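PDB 1ODK: purine nucleoside phosphorylase from Thermus thermophilus, which probably catalyses the phosphate-dependent cleavage of purine nucleosides, releasing the free base and ribose 1-phosphate. Local coordinates for residues P3-H9 / E76-L80; T90-S95 / V175-E179; D97-L103 / Y146-V150. All blocks are in the same frame, centred on the assembly; numbering follows the deposited sequence.

Interaction 1 of 3, residues P3-H9 / E76-L80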
loop_
_atom_site.group_PDB
_atom_site.type_symbol
_atom_site.label_atom_id
_atom_site.label_comp_id
_atom_site.label_asym_id
_atom_site.label_seq_id
_atom_site.Cartn_x
_atom_site.Cartn_y
_atom_site.Cartn_z
ATOM N N PRO B 3 35.805 4.686 0.887
ATOM C CA PRO B 3 34.401 4.545 1.286
ATOM C C PRO B 3 34.187 4.887 2.757
ATOM O O PRO B 3 35.090 4.749 3.583
ATOM C CB PRO B 3 34.101 3.081 0.971
ATOM C CG PRO B 3 34.951 2.834 -0.239
ATOM C CD PRO B 3 36.261 3.494 0.147
ATOM N N ILE B 4 32.977 5.327 3.073
ATOM C CA ILE B 4 32.614 5.720 4.425
ATOM C C ILE B 4 32.703 4.610 5.469
ATOM O O ILE B 4 33.266 4.806 6.542
ATOM C CB ILE B 4 31.184 6.300 4.439
ATOM C CG1 ILE B 4 31.139 7.572 3.584
ATOM C CG2 ILE B 4 30.740 6.573 5.866
ATOM C CD1 ILE B 4 29.741 8.125 3.369
ATOM N N HIS B 5 32.162 3.439 5.157
ATOM C CA HIS B 5 32.167 2.353 6.126
ATOM C C HIS B 5 33.293 1.340 5.944
ATOM O O HIS B 5 34.028 1.051 6.890
ATOM C CB HIS B 5 30.798 1.680 6.109
ATOM C CG HIS B 5 29.665 2.654 6.192
ATOM N ND1 HIS B 5 29.307 3.471 5.140
ATOM C CD2 HIS B 5 28.834 2.975 7.214
ATOM C CE1 HIS B 5 28.306 4.251 5.508
ATOM N NE2 HIS B 5 27.999 3.969 6.762
ATOM N N VAL B 6 33.428 0.792 4.745
ATOM C CA VAL B 6 34.506 -0.150 4.478
ATOM C C VAL B 6 35.662 0.734 4.020
ATOM O O VAL B 6 35.782 1.059 2.839
ATOM C CB VAL B 6 34.129 -1.150 3.363
ATOM C CG1 VAL B 6 35.279 -2.125 3.123
ATOM C CG2 VAL B 6 32.863 -1.913 3.753
ATOM N N ARG B 7 36.501 1.130 4.973
ATOM C CA ARG B 7 37.627 2.016 4.696
ATOM C C ARG B 7 38.854 1.341 4.106
ATOM O O ARG B 7 39.900 1.243 4.745
ATOM C CB ARG B 7 37.991 2.780 5.969
ATOM C CG ARG B 7 36.842 3.656 6.452
ATOM C CD ARG B 7 37.152 4.389 7.733
ATOM N NE ARG B 7 36.050 5.273 8.099
ATOM C CZ ARG B 7 36.021 6.027 9.192
ATOM N NH1 ARG B 7 37.040 6.008 10.041
ATOM N NH2 ARG B 7 34.971 6.802 9.436
ATOM N N ALA B 8 38.714 0.890 2.867
ATOM C CA ALA B 8 39.796 0.228 2.160
ATOM C C ALA B 8 40.094 1.017 0.895
ATOM O O ALA B 8 39.445 2.022 0.613
ATOM C CB ALA B 8 39.383 -1.190 1.801
ATOM N N HIS B 9 41.089 0.562 0.144
ATOM C CA HIS B 9 41.452 1.199 -1.112
ATOM C C HIS B 9 41.195 0.183 -2.219
ATOM O O HIS B 9 41.435 -1.009 -2.035
ATOM C CB HIS B 9 42.926 1.602 -1.106
ATOM C CG HIS B 9 43.378 2.234 -2.386
ATOM N ND1 HIS B 9 43.399 1.551 -3.585
ATOM C CD2 HIS B 9 43.807 3.488 -2.659
ATOM C CE1 HIS B 9 43.821 2.360 -4.540
ATOM N NE2 HIS B 9 44.075 3.541 -4.006
ATOM N N GLU B 76 29.607 -0.177 -1.363
ATOM C CA GLU B 76 30.995 0.232 -1.229
ATOM C C GLU B 76 31.962 -0.784 -1.839
ATOM O O GLU B 76 32.964 -0.399 -2.442
ATOM C CB GLU B 76 31.302 0.517 0.246
ATOM C CG GLU B 76 30.559 1.768 0.739
ATOM C CD GLU B 76 30.782 2.089 2.209
ATOM O OE1 GLU B 76 31.655 1.465 2.848
ATOM O OE2 GLU B 76 30.076 2.983 2.724
ATOM N N LEU B 77 31.650 -2.071 -1.713
ATOM C CA LEU B 77 32.495 -3.116 -2.290
ATOM C C LEU B 77 32.563 -2.984 -3.813
ATOM O O LEU B 77 33.619 -3.192 -4.414
ATOM C CB LEU B 77 31.968 -4.510 -1.926
ATOM C CG LEU B 77 32.293 -5.022 -0.522
ATOM C CD1 LEU B 77 31.684 -6.404 -0.335
ATOM C CD2 LEU B 77 33.810 -5.082 -0.329
ATOM N N VAL B 78 31.434 -2.639 -4.430
ATOM C CA VAL B 78 31.380 -2.472 -5.877
ATOM C C VAL B 78 32.266 -1.297 -6.288
ATOM O O VAL B 78 32.966 -1.360 -7.303
ATOM C CB VAL B 78 29.931 -2.230 -6.365
ATOM C CG1 VAL B 78 29.934 -1.787 -7.827
ATOM C CG2 VAL B 78 29.123 -3.509 -6.219
ATOM N N ARG B 79 32.241 -0.232 -5.494
ATOM C CA ARG B 79 33.071 0.930 -5.775
ATOM C C ARG B 79 34.541 0.544 -5.636
ATOM O O ARG B 79 35.404 1.111 -6.299
ATOM C CB ARG B 79 32.748 2.075 -4.810
ATOM C CG ARG B 79 31.454 2.816 -5.115
ATOM C CD ARG B 79 31.443 3.321 -6.552
ATOM N NE ARG B 79 30.833 4.644 -6.681
ATOM C CZ ARG B 79 31.402 5.774 -6.269
ATOM N NH1 ARG B 79 32.601 5.752 -5.698
ATOM N NH2 ARG B 79 30.778 6.932 -6.440
ATOM N N LEU B 80 34.811 -0.435 -4.779
ATOM C CA LEU B 80 36.174 -0.899 -4.543
ATOM C C LEU B 80 36.645 -1.932 -5.563
ATOM O O LEU B 80 37.767 -2.425 -5.474
ATOM C CB LEU B 80 36.297 -1.470 -3.124
ATOM C CG LEU B 80 36.212 -0.437 -1.994
ATOM C CD1 LEU B 80 36.094 -1.127 -0.640
ATOM C CD2 LEU B 80 37.450 0.459 -2.043
#
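Glu-76, near the end of helix 67-79, pushes its carboxylate under the bend made by Pro-3 to Val-6, lying against Pro-3 CB (3.5 Å from OE1). One side chain here organises a segment that has no helix or strand of its own. Val-6 N donates an almost linear bond to Glu-76 OE1 (2.7 Å), His-5 ND1 donates to Glu-76 OE2 (2.6 Å), and His-5 N reaches OE1 and OE2 of Glu-76 only weakly. The short imidazole-carboxylate bond fixes the ring of His-5. One turn on, Leu-80 supplies the apolar half: its CD2 meets Pro-3 CG at 3.9 Å, while its CD1 meets Val-6 CG1 at 4.0 Å and Ala-8 CB at 4.1 Å. In the second subunit, Tyr-160 also bonds Glu-76 OE2, and Phe-159 packs edge-to-face on His-5. A histidine delivered across the interface by an N-terminal segment is characteristic of hexameric purine nucleoside phosphorylases, where it probably completes the neighbouring subunit's nucleoside pocket.

Interaction 2 of 3, residues T90-S95 / V175-E179; sequences TAGAAS and VLAFE
Two backbone bonds define the register: Gly-92 N to Phe-178 O (3.0 Å) and Phe-178 N to Gly-92 O (2.9 Å) make these residues an antiparallel hydrogen-bonded pair. A third, Ala-94 N to Leu-176 O (2.9 Å), flanks the non-hydrogen-bonded pair Ala-93/Ala-177, whose CA atoms lie 4.1 Å apart. The strand segments 90-93 and 175-179 are strongly splayed, with 129° between their directions and axes 4.4 Å apart at closest. Leu-176 departs from extended geometry (phi/psi -86/-37), and Ala-94 (-94/-25) turns the chain off the strand. Small residues permit the close approach: Ala-91 CB sits 3.8 Å from Ala-177 CB, and Gly-92 O 3.2 Å from Ala-177 CB. Phe-178 (chi1 m) presents its ring edge to Ala-94 CB, 3.6 Å from CE1. Glu-179 turns its carboxylate away, to Ser-155 and Arg-87. With strand 195-205 along the other edge of 84-93, this is the mixed central sheet of the phosphorylase superfamily; in hexameric relatives the residues just after 175-179 line the ribose site.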
loop_
_atom_site.group_PDB
_atom_site.type_symbol
_atom_site.label_atom_id
_atom_site.label_comp_id
_atom_site.label_asym_id
_atom_site.label_seq_id
_atom_site.Cartn_x
_atom_site.Cartn_y
_atom_site.Cartn_z
ATOM N N THR B 90 23.728 -17.991 7.455
ATOM C CA THR B 90 22.828 -18.936 8.091
ATOM C C THR B 90 21.383 -18.552 7.814
ATOM O O THR B 90 21.090 -17.413 7.446
ATOM C CB THR B 90 23.048 -18.955 9.601
ATOM O OG1 THR B 90 23.006 -17.611 10.092
ATOM C CG2 THR B 90 24.400 -19.576 9.933
ATOM N N ALA B 91 20.483 -19.510 7.992
ATOM C CA ALA B 91 19.068 -19.266 7.753
ATOM C C ALA B 91 18.210 -20.146 8.649
ATOM O O ALA B 91 18.625 -21.234 9.051
ATOM C CB ALA B 91 18.731 -19.526 6.286
ATOM N N GLY B 92 17.018 -19.649 8.968
ATOM C CA GLY B 92 16.093 -20.392 9.800
ATOM C C GLY B 92 15.090 -21.091 8.906
ATOM O O GLY B 92 14.364 -20.441 8.151
ATOM N N ALA B 93 15.059 -22.418 8.977
ATOM C CA ALA B 93 14.150 -23.199 8.148
ATOM C C ALA B 93 12.691 -22.832 8.400
ATOM O O ALA B 93 12.264 -22.692 9.545
ATOM C CB ALA B 93 14.362 -24.687 8.397
ATOM N N ALA B 94 11.937 -22.672 7.315
ATOM C CA ALA B 94 10.518 -22.343 7.408
ATOM C C ALA B 94 9.726 -23.643 7.343
ATOM O O ALA B 94 8.607 -23.727 7.843
ATOM C CB ALA B 94 10.113 -21.427 6.257
ATOM N N SER B 95 10.328 -24.654 6.722
ATOM C CA SER B 95 9.701 -25.963 6.567
ATOM C C SER B 95 10.309 -26.964 7.541
ATOM O O SER B 95 11.411 -26.760 8.057
ATOM C CB SER B 95 9.912 -26.484 5.141
ATOM O OG SER B 95 9.756 -25.456 4.178
ATOM N N VAL B 175 8.824 -20.747 0.134
ATOM C CA VAL B 175 9.933 -20.266 0.955
ATOM C C VAL B 175 10.527 -21.409 1.767
ATOM O O VAL B 175 9.835 -22.065 2.543
ATOM C CB VAL B 175 9.487 -19.145 1.919
ATOM C CG1 VAL B 175 10.665 -18.724 2.819
ATOM C CG2 VAL B 175 8.976 -17.955 1.120
ATOM N N LEU B 176 11.817 -21.643 1.585
ATOM C CA LEU B 176 12.493 -22.721 2.296
ATOM C C LEU B 176 12.987 -22.287 3.665
ATOM O O LEU B 176 12.953 -23.065 4.613
ATOM C CB LEU B 176 13.682 -23.216 1.478
ATOM C CG LEU B 176 13.380 -23.740 0.077
ATOM C CD1 LEU B 176 14.683 -24.087 -0.623
ATOM C CD2 LEU B 176 12.472 -24.961 0.170
ATOM N N ALA B 177 13.451 -21.046 3.759
ATOM C CA ALA B 177 13.982 -20.527 5.011
ATOM C C ALA B 177 14.020 -19.005 4.981
ATOM O O ALA B 177 13.822 -18.391 3.930
ATOM C CB ALA B 177 15.394 -21.080 5.237
ATOM N N PHE B 178 14.278 -18.409 6.142
ATOM C CA PHE B 178 14.359 -16.963 6.285
ATOM C C PHE B 178 15.773 -16.515 6.636
ATOM O O PHE B 178 16.458 -17.147 7.434
ATOM C CB PHE B 178 13.429 -16.466 7.402
ATOM C CG PHE B 178 11.973 -16.540 7.066
ATOM C CD1 PHE B 178 11.326 -17.768 6.984
ATOM C CD2 PHE B 178 11.249 -15.379 6.824
ATOM C CE1 PHE B 178 9.971 -17.841 6.663
ATOM C CE2 PHE B 178 9.893 -15.438 6.503
ATOM C CZ PHE B 178 9.255 -16.673 6.422
ATOM N N GLU B 179 16.206 -15.418 6.027
ATOM C CA GLU B 179 17.513 -14.848 6.324
ATOM C C GLU B 179 17.313 -13.334 6.233
ATOM O O GLU B 179 16.167 -12.881 6.156
ATOM C CB GLU B 179 18.594 -15.386 5.373
ATOM C CG GLU B 179 18.241 -15.386 3.909
ATOM C CD GLU B 179 18.453 -14.038 3.278
ATOM O OE1 GLU B 179 19.617 -13.591 3.212
ATOM O OE2 GLU B 179 17.455 -13.426 2.855
#

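Interaction 3 of 3, residues D97-L103 / Y146-V150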
loop_
_atom_site.group_PDB
_atom_site.type_symbol
_atom_site.label_atom_id
_atom_site.label_comp_id
_atom_site.label_asym_id
_atom_site.label_seq_id
_atom_site.Cartn_x
_atom_site.Cartn_y
_atom_site.Cartn_z
ATOM N N ASP B 97 10.890 -29.904 6.548
ATOM C CA ASP B 97 11.675 -30.744 5.653
ATOM C C ASP B 97 13.166 -30.421 5.718
ATOM O O ASP B 97 14.003 -31.301 5.520
ATOM C CB ASP B 97 11.169 -30.590 4.214
ATOM C CG ASP B 97 11.645 -31.712 3.302
ATOM O OD1 ASP B 97 11.249 -31.721 2.116
ATOM O OD2 ASP B 97 12.413 -32.584 3.769
ATOM N N LEU B 98 13.496 -29.163 5.998
ATOM C CA LEU B 98 14.893 -28.749 6.091
ATOM C C LEU B 98 15.468 -29.016 7.474
ATOM O O LEU B 98 14.856 -28.684 8.491
ATOM C CB LEU B 98 15.040 -27.260 5.760
ATOM C CG LEU B 98 15.001 -26.861 4.284
ATOM C CD1 LEU B 98 15.047 -25.347 4.162
ATOM C CD2 LEU B 98 16.178 -27.484 3.557
ATOM N N ALA B 99 16.654 -29.614 7.505
ATOM C CA ALA B 99 17.312 -29.923 8.766
ATOM C C ALA B 99 18.545 -29.045 8.952
ATOM O O ALA B 99 19.162 -28.614 7.976
ATOM C CB ALA B 99 17.711 -31.389 8.795
ATOM N N PRO B 100 18.908 -28.756 10.212
ATOM C CA PRO B 100 20.081 -27.925 10.493
ATOM C C PRO B 100 21.331 -28.513 9.837
ATOM O O PRO B 100 21.530 -29.726 9.843
ATOM C CB PRO B 100 20.152 -27.946 12.016
ATOM C CG PRO B 100 18.695 -28.001 12.406
ATOM C CD PRO B 100 18.163 -29.051 11.451
ATOM N N GLY B 101 22.163 -27.647 9.265
ATOM C CA GLY B 101 23.372 -28.110 8.605
ATOM C C GLY B 101 23.176 -28.302 7.111
ATOM O O GLY B 101 24.143 -28.394 6.356
ATOM N N GLU B 102 21.922 -28.365 6.674
ATOM C CA GLU B 102 21.633 -28.538 5.257
ATOM C C GLU B 102 21.914 -27.214 4.542
ATOM O O GLU B 102 21.804 -26.142 5.137
ATOM C CB GLU B 102 20.168 -28.943 5.067
ATOM C CG GLU B 102 19.903 -29.708 3.780
ATOM C CD GLU B 102 18.472 -30.205 3.682
ATOM O OE1 GLU B 102 17.855 -30.453 4.743
ATOM O OE2 GLU B 102 17.971 -30.360 2.546
ATOM N N LEU B 103 22.287 -27.284 3.272
ATOM C CA LEU B 103 22.586 -26.074 2.521
ATOM C C LEU B 103 21.433 -25.677 1.613
ATOM O O LEU B 103 20.639 -26.517 1.185
ATOM C CB LEU B 103 23.846 -26.270 1.675
ATOM C CG LEU B 103 25.112 -26.721 2.411
ATOM C CD1 LEU B 103 26.264 -26.776 1.424
ATOM C CD2 LEU B 103 25.432 -25.762 3.562
ATOM N N TYR B 146 27.199 -32.540 -0.539
ATOM C CA TYR B 146 26.602 -32.190 0.750
ATOM C C TYR B 146 25.096 -31.997 0.596
ATOM O O TYR B 146 24.640 -31.432 -0.395
ATOM C CB TYR B 146 27.218 -30.898 1.302
ATOM C CG TYR B 146 28.721 -30.939 1.471
ATOM C CD1 TYR B 146 29.332 -31.952 2.208
ATOM C CD2 TYR B 146 29.531 -29.948 0.912
ATOM C CE1 TYR B 146 30.715 -31.981 2.382
ATOM C CE2 TYR B 146 30.913 -29.965 1.080
ATOM C CZ TYR B 146 31.500 -30.986 1.816
ATOM O OH TYR B 146 32.867 -31.009 1.983
ATOM N N PRO B 147 24.304 -32.472 1.571
ATOM C CA PRO B 147 22.849 -32.321 1.499
ATOM C C PRO B 147 22.480 -30.859 1.265
ATOM O O PRO B 147 22.940 -29.973 1.990
ATOM C CB PRO B 147 22.389 -32.821 2.863
ATOM C CG PRO B 147 23.383 -33.899 3.156
ATOM C CD PRO B 147 24.689 -33.251 2.761
ATOM N N HIS B 148 21.651 -30.607 0.259
ATOM C CA HIS B 148 21.258 -29.240 -0.056
ATOM C C HIS B 148 19.930 -29.171 -0.785
ATOM O O HIS B 148 19.424 -30.177 -1.282
ATOM C CB HIS B 148 22.318 -28.581 -0.936
ATOM C CG HIS B 148 22.427 -29.195 -2.296
ATOM N ND1 HIS B 148 22.939 -30.458 -2.502
ATOM C CD2 HIS B 148 22.049 -28.739 -3.514
ATOM C CE1 HIS B 148 22.871 -30.755 -3.789
ATOM N NE2 HIS B 148 22.333 -29.728 -4.424
ATOM N N ARG B 149 19.381 -27.963 -0.846
ATOM C CA ARG B 149 18.126 -27.700 -1.536
ATOM C C ARG B 149 18.347 -26.465 -2.405
ATOM O O ARG B 149 19.255 -25.668 -2.153
ATOM C CB ARG B 149 16.995 -27.436 -0.530
ATOM C CG ARG B 149 16.604 -28.633 0.336
ATOM C CD ARG B 149 16.030 -29.765 -0.504
ATOM N NE ARG B 149 14.868 -29.326 -1.275
ATOM C CZ ARG B 149 13.674 -29.064 -0.751
ATOM N NH1 ARG B 149 13.470 -29.204 0.553
ATOM N NH2 ARG B 149 12.690 -28.634 -1.531
ATOM N N VAL B 150 17.525 -26.316 -3.435
ATOM C CA VAL B 150 17.625 -25.176 -4.329
ATOM C C VAL B 150 16.247 -24.521 -4.399
ATOM O O VAL B 150 15.256 -25.161 -4.757
ATOM C CB VAL B 150 18.072 -25.616 -5.742
ATOM C CG1 VAL B 150 18.212 -24.407 -6.653
ATOM C CG2 VAL B 150 19.399 -26.367 -5.651
HETATM O O HOH W 1 25.002 -30.076 4.191
HETATM O O HOH W 2 18.608 -32.509 0.740
#
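Tyr-146 opens the approach to strand 148-150, offering its CB to Leu-103 CD1 at 4.2 Å while its ring leads away, the hydroxyl bonding Glu-226 and Arg-222 of helix 214-233. Pro-147 follows and makes the first strand-like bond, its carbonyl O accepting from Leu-103 N at 3.0 Å; a water donates both to this oxygen and to Gly-101 O, tying in the turn before Leu-103. That turn, type II from Ala-99 to Glu-102, calls for glycine at Gly-101, since at phi/psi 95/-17 a CB would press on the carbonyl O of Pro-100; it is closed twice, by Glu-102 N to Ala-99 O (3.1 Å) and by Ala-99 N to Glu-102 OE1 (3.1 Å). His-148 is the parallel bridge partner of Leu-103, with CA atoms 4.3 Å apart and CB atoms 3.8 Å apart; its ND1 turns back to Tyr-146 O (2.9 Å), and a second water links its carbonyl to Glu-102 OE2. Arg-149 N then donates to Leu-103 O (2.8 Å), so Leu-103 bonds to the residues flanking His-148. The arginine's CG packs on Leu-98 CD2 (3.4 Å), and its NH1 forms a long, purely electrostatic salt bridge with Asp-97 OD1 (3.7 Å). One residue bonded to both neighbours of its partner is the hallmark of parallel pairing, here starting the alignment of strands 103-106 and 148-150 within the alpha/beta phosphorylase fold.

Interactions 2 and 3 form one continuous unit, their centres 10 Å apart on the same sheet. Leu-98 bridges them, its CB 3.7 Å from Ala-93 CB and its CD1 3.1 Å from Leu-176 O; in sequence, both segments of interaction 3 fall between those of interaction 2. Interaction 1 lies across the chain's centre, its own centre 30 Å from that of interaction 2 and 33 Å from that of interaction 3, with nearest atoms about 14 and 21 Å away. Yet helix 67-79 leads directly into strand 84-93. Interactions 2 and 3 chiefly build the sheet within a subunit, though Thr-90 touches Arg-44 of the second subunit; 1 lies at that interface, where His-5 probably completes the second subunit's nucleoside pocket.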